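Long-range contact in hydrogenase maturation factor (Thermoanaerobacter tengcongensis, PDB 3VTH), which probably transfers the carbamoyl group of carbamoyl phosphate, with ATP, to the C-terminal cysteine of HypE during maturation of [NiFe]-hydrogenases: residues G24-V29 with G40-N45. Residues are numbered along the deposited sequence; the frame is centred on the assembly and turned at random.
With PO4 (phosphate ion), chain E.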
loop_
_atom_site.group_PDB
_atom_site.type_symbol
_atom_site.label_atom_id
_atom_site.label_comp_id
_atom_site.label_asym_id
_atom_site.label_seq_id
_atom_site.Cartn_x
_atom_site.Cartn_y
_atom_site.Cartn_z
ATOM N N GLY A 24 10.388 22.378 0.814
ATOM C CA GLY A 24 11.109 23.567 1.288
ATOM C C GLY A 24 12.576 23.569 0.896
ATOM O O GLY A 24 13.413 24.160 1.593
ATOM N N PHE A 25 12.893 22.945 -0.236
ATOM C CA PHE A 25 14.266 22.957 -0.726
ATOM C C PHE A 25 14.729 24.342 -1.207
ATOM O O PHE A 25 15.879 24.715 -1.001
ATOM C CB PHE A 25 14.467 21.908 -1.815
ATOM C CG PHE A 25 15.662 21.016 -1.595
ATOM C CD1 PHE A 25 15.548 19.635 -1.760
ATOM C CD2 PHE A 25 16.903 21.553 -1.233
ATOM C CE1 PHE A 25 16.660 18.789 -1.580
ATOM C CE2 PHE A 25 18.028 20.722 -1.050
ATOM C CZ PHE A 25 17.905 19.342 -1.221
ATOM N N ARG A 26 13.846 25.099 -1.843
ATOM C CA ARG A 26 14.200 26.450 -2.286
ATOM C C ARG A 26 14.539 27.377 -1.113
ATOM O O ARG A 26 15.627 27.943 -1.106
ATOM C CB ARG A 26 13.154 27.035 -3.245
ATOM C CG ARG A 26 13.204 26.367 -4.641
ATOM C CD ARG A 26 12.019 26.740 -5.497
ATOM N NE ARG A 26 10.774 26.116 -5.012
ATOM C CZ ARG A 26 9.571 26.309 -5.552
ATOM N NH1 ARG A 26 9.423 27.112 -6.615
ATOM N NH2 ARG A 26 8.509 25.682 -5.038
ATOM N N PRO A 27 13.653 27.486 -0.092
ATOM C CA PRO A 27 14.048 28.322 1.054
ATOM C C PRO A 27 15.283 27.812 1.815
ATOM O O PRO A 27 16.092 28.626 2.258
ATOM C CB PRO A 27 12.804 28.312 1.969
ATOM C CG PRO A 27 11.934 27.203 1.469
ATOM C CD PRO A 27 12.229 27.087 -0.006
ATOM N N PHE A 28 15.417 26.492 1.958
ATOM C CA PHE A 28 16.605 25.884 2.550
ATOM C C PHE A 28 17.892 26.343 1.812
ATOM O O PHE A 28 18.837 26.811 2.434
ATOM C CB PHE A 28 16.465 24.347 2.531
ATOM C CG PHE A 28 17.690 23.603 3.011
ATOM C CD1 PHE A 28 18.409 22.800 2.143
ATOM C CD2 PHE A 28 18.120 23.716 4.328
ATOM C CE1 PHE A 28 19.548 22.107 2.573
ATOM C CE2 PHE A 28 19.262 23.028 4.769
ATOM C CZ PHE A 28 19.968 22.213 3.884
ATOM N N VAL A 29 17.897 26.238 0.488
ATOM C CA VAL A 29 19.081 26.612 -0.304
ATOM C C VAL A 29 19.361 28.096 -0.163
ATOM O O VAL A 29 20.510 28.500 0.006
ATOM C CB VAL A 29 18.916 26.176 -1.788
ATOM C CG1 VAL A 29 19.887 26.912 -2.732
ATOM C CG2 VAL A 29 19.099 24.649 -1.893
ATOM N N GLY A 40 24.008 33.847 -6.662
ATOM C CA GLY A 40 23.462 32.915 -7.647
ATOM C C GLY A 40 21.956 32.823 -7.579
ATOM O O GLY A 40 21.291 33.776 -7.154
ATOM N N ILE A 41 21.430 31.672 -7.992
ATOM C CA ILE A 41 19.997 31.453 -8.131
ATOM C C ILE A 41 19.635 30.014 -7.782
ATOM O O ILE A 41 20.472 29.096 -7.867
ATOM C CB ILE A 41 19.483 31.814 -9.577
ATOM C CG1 ILE A 41 20.205 30.972 -10.649
ATOM C CG2 ILE A 41 19.658 33.325 -9.851
ATOM C CD1 ILE A 41 19.533 30.942 -12.003
ATOM N N VAL A 42 18.389 29.822 -7.370
ATOM C CA VAL A 42 17.815 28.486 -7.218
ATOM C C VAL A 42 16.390 28.515 -7.769
ATOM O O VAL A 42 15.682 29.524 -7.639
ATOM C CB VAL A 42 17.856 27.976 -5.750
ATOM C CG1 VAL A 42 17.045 28.876 -4.802
ATOM C CG2 VAL A 42 17.363 26.501 -5.638
ATOM N N TYR A 43 15.976 27.415 -8.397
ATOM C CA TYR A 43 14.614 27.274 -8.880
ATOM C C TYR A 43 14.255 25.809 -9.089
ATOM O O TYR A 43 15.132 24.965 -9.289
ATOM C CB TYR A 43 14.373 28.085 -10.174
ATOM C CG TYR A 43 15.240 27.718 -11.373
ATOM C CD1 TYR A 43 16.413 28.421 -11.650
ATOM C CD2 TYR A 43 14.868 26.693 -12.243
ATOM C CE1 TYR A 43 17.204 28.103 -12.771
ATOM C CE2 TYR A 43 15.659 26.351 -13.356
ATOM C CZ TYR A 43 16.821 27.070 -13.606
ATOM O OH TYR A 43 17.592 26.749 -14.683
ATOM N N ASN A 44 12.959 25.530 -9.034
ATOM C CA ASN A 44 12.423 24.234 -9.399
ATOM C C ASN A 44 12.362 24.124 -10.903
ATOM O O ASN A 44 11.874 25.033 -11.575
ATOM C CB ASN A 44 11.008 24.070 -8.836
ATOM C CG ASN A 44 11.002 23.649 -7.383
ATOM O OD1 ASN A 44 9.943 23.416 -6.805
ATOM N ND2 ASN A 44 12.197 23.550 -6.780
ATOM N N ASN A 45 12.870 23.029 -11.455
ATOM C CA ASN A 45 12.701 22.817 -12.892
ATOM C C ASN A 45 11.946 21.514 -13.099
ATOM O O ASN A 45 11.488 20.929 -12.131
ATOM C CB ASN A 45 14.026 22.920 -13.667
ATOM C CG ASN A 45 14.998 21.797 -13.356
ATOM O OD1 ASN A 45 14.661 20.823 -12.678
ATOM N ND2 ASN A 45 16.213 21.920 -13.877
HETATM P P PO4 E . 10.074 23.530 -2.498
HETATM O O1 PO4 E . 9.075 23.536 -1.374
HETATM O O2 PO4 E . 11.067 22.410 -2.312
HETATM O O3 PO4 E . 9.338 23.292 -3.786
HETATM O O4 PO4 E . 10.814 24.853 -2.535
HETATM O O HOH W 1 11.336 28.056 -8.699
#
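Val-42 turns its side chain up to the helix, where its CB lies 3.8 Å from Val-29 CG1 and its CG1 lies 4.1 Å from Arg-26 O. Phe-93 of a neighbouring strand packs against both valines. At Tyr-43 the ring goes to the other side of the sheet and stacks on Tyr-50, leaving the backbone near Arg-26 CD. Asn-44 comes next: its amide stacks on one face of the Arg-26 guanidinium, the planes 23° apart, and a water joins its backbone N to Arg-26 NH1. The arginine chain bends at chi3 (-71°), which turns NE toward the phosphate; NE donates to O4 at 2.8 Å and NH2 to O3 at 2.8 Å. NH1 also forms a salt bridge with Asp-152. An alanine in place of Arg-26 would probably leave Asp-152 without this salt-bridge mate, take the side-chain donors from O3 and O4, and remove the group stacked on the Asn-44 amide. Backbone N-H groups add to the grip: Gly-24 N to O1, Phe-25 N to O2, Arg-26 N to O4, with Gly-22 N and Val-23 N as further donors. Such a ring of loop and helix-start N-H groups round a phosphate, the arginine beside it, is characteristic of the acylphosphatase active site, where Arg-26 and Asn-44 are the predicted catalytic pair.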